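Local coordinates for protein N-acetylmuramoyl-L-alanine amidase (PDB 7AGM) that probably hydrolyses the amide bond between N-acetylmuramic acid and L-alanine in cell-wall peptidoglycan, as a zinc-dependent amidase, at residues D48-H53 with G184-P189. Sequence-based numbering, arbitrary orientation.
Sequences DGYPEH and GNMKNP. With ZN (zinc ion), chain C.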
# COMPACT_ATOMS: atom_id res chain seq x y z
N ASP A 48 -18.77 9.85 6.98
CA ASP A 48 -19.26 11.09 6.39
C ASP A 48 -18.66 11.38 5.02
O ASP A 48 -18.80 12.50 4.53
CB ASP A 48 -19.08 12.25 7.37
CG ASP A 48 -17.68 12.36 7.90
OD1 ASP A 48 -17.46 13.17 8.82
OD2 ASP A 48 -16.78 11.65 7.39
N GLY A 49 -18.03 10.39 4.39
CA GLY A 49 -17.82 10.42 2.95
C GLY A 49 -16.46 10.87 2.46
O GLY A 49 -16.33 11.16 1.26
N TYR A 50 -15.46 10.95 3.31
CA TYR A 50 -14.10 11.19 2.82
C TYR A 50 -13.59 9.90 2.21
O TYR A 50 -13.54 8.88 2.90
CB TYR A 50 -13.19 11.67 3.95
CG TYR A 50 -11.76 11.88 3.52
CD1 TYR A 50 -11.40 12.88 2.62
CD2 TYR A 50 -10.75 11.07 4.02
CE1 TYR A 50 -10.08 13.05 2.22
CE2 TYR A 50 -9.43 11.23 3.63
CZ TYR A 50 -9.10 12.23 2.74
OH TYR A 50 -7.78 12.37 2.37
N PRO A 51 -13.26 9.87 0.92
CA PRO A 51 -13.00 8.58 0.25
C PRO A 51 -11.57 8.08 0.39
O PRO A 51 -10.60 8.84 0.41
CB PRO A 51 -13.30 8.90 -1.22
CG PRO A 51 -12.97 10.35 -1.37
CD PRO A 51 -13.25 11.00 -0.03
N GLU A 52 -11.48 6.74 0.46
CA GLU A 52 -10.19 6.07 0.49
C GLU A 52 -9.27 6.56 -0.63
O GLU A 52 -8.08 6.79 -0.41
CB GLU A 52 -10.37 4.56 0.39
CG GLU A 52 -9.04 3.82 0.41
CD GLU A 52 -9.20 2.32 0.26
OE1 GLU A 52 -10.35 1.84 0.22
OE2 GLU A 52 -8.16 1.62 0.19
N HIS A 53 -9.81 6.74 -1.84
CA HIS A 53 -8.95 7.08 -2.96
C HIS A 53 -8.24 8.42 -2.77
O HIS A 53 -7.12 8.59 -3.24
CB HIS A 53 -9.71 7.02 -4.29
CG HIS A 53 -10.68 8.15 -4.50
ND1 HIS A 53 -10.29 9.40 -4.91
CD2 HIS A 53 -12.03 8.19 -4.41
CE1 HIS A 53 -11.35 10.18 -5.04
NE2 HIS A 53 -12.42 9.46 -4.75
N GLY A 184 -5.27 2.18 8.26
CA GLY A 184 -6.21 2.27 9.35
C GLY A 184 -7.60 1.95 8.86
O GLY A 184 -7.81 1.60 7.69
N ASN A 185 -8.57 2.09 9.77
CA ASN A 185 -9.97 1.79 9.50
C ASN A 185 -10.71 3.11 9.30
O ASN A 185 -10.87 3.89 10.24
CB ASN A 185 -10.54 1.02 10.68
CG ASN A 185 -12.02 0.69 10.52
OD1 ASN A 185 -12.60 0.90 9.45
ND2 ASN A 185 -12.62 0.14 11.57
N MET A 186 -11.19 3.35 8.08
CA MET A 186 -11.92 4.59 7.80
C MET A 186 -13.21 4.69 8.59
O MET A 186 -13.75 5.79 8.73
CB MET A 186 -12.23 4.70 6.30
CG MET A 186 -10.99 4.64 5.42
SD MET A 186 -11.21 5.46 3.82
CE MET A 186 -10.73 7.16 4.19
N LYS A 187 -13.73 3.57 9.09
CA LYS A 187 -14.95 3.55 9.87
C LYS A 187 -14.72 3.80 11.35
O LYS A 187 -15.70 3.90 12.11
CB LYS A 187 -15.68 2.21 9.69
CG LYS A 187 -15.92 1.84 8.24
CD LYS A 187 -16.78 2.87 7.54
CE LYS A 187 -17.08 2.45 6.11
NZ LYS A 187 -17.79 3.53 5.37
N ASN A 188 -13.47 3.91 11.79
CA ASN A 188 -13.12 4.17 13.18
C ASN A 188 -12.95 5.67 13.41
O ASN A 188 -12.37 6.37 12.57
CB ASN A 188 -11.81 3.46 13.53
CG ASN A 188 -11.28 3.85 14.89
OD1 ASN A 188 -10.40 4.69 15.00
ND2 ASN A 188 -11.82 3.23 15.94
N PRO A 189 -13.44 6.21 14.54
CA PRO A 189 -13.33 7.67 14.75
C PRO A 189 -11.91 8.21 14.82
O PRO A 189 -11.68 9.34 14.35
CB PRO A 189 -14.10 7.89 16.06
CG PRO A 189 -15.09 6.77 16.12
CD PRO A 189 -14.38 5.58 15.48
ZN ZN C . -8.24 -0.25 -0.67
O HOH W 1 -10.25 -0.93 -0.33
O HOH W 2 -8.57 -2.35 -1.32
O HOH W 3 -8.46 -1.06 1.23
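Glu52 OE2, the metal-binding atom of a residue whose backbone end packs on Met186, shares the zinc ion of this Amidase_3-family amidase with His17, His107 and three waters, six ligands in all. OE2 lies 2.1 Å from the zinc ion, whereas OE1 stands 3.1 Å from the metal, so the coordination is monodentate. OE1 instead accepts a hydrogen bond from water 1, at 2.8 Å; because that water is itself a zinc ligand, metal, carboxylate and water close a small ring, which probably limits rotation of the carboxylate. Thr44 supplies a further polar partner to Glu52. An extended chain beyond CG (chi2 -178°) carries the carboxylate from the first turn of helix 52-69, just after the N-cap position at Pro51, to the ion.

Met186 follows strand 178-185 of the mixed central sheet and meets the start of that helix through its thioether alone. SD sits against the backbone, 3.5 Å from Glu52 CA, and beside the root of the side chain, 3.6 Å from Glu52 CB. The chain then bends at its last torsion (chi3 88°), which turns CE back along residues 50-52. There the methyl lies 3.5 Å from Tyr50 O and approaches the phenol ring obliquely, 3.9 Å from Tyr50 CD2, with the two side chains crossing at about a right angle. Met186 also touches Met195 of helix 189-196, and Tyr50 touches Lys196, so that helix borders the contact.

The loop bearing Met186 is a type I turn from Asn185 to Asn188, closed by the backbone bond from Asn188 N to Asn185 O. An Asx turn accompanies it: Lys187 N donates to Asn185 OD1 at 2.9 Å, arriving from above the amide plane, 64° out of it, while Asn185 ND2 bonds to Gly115 O.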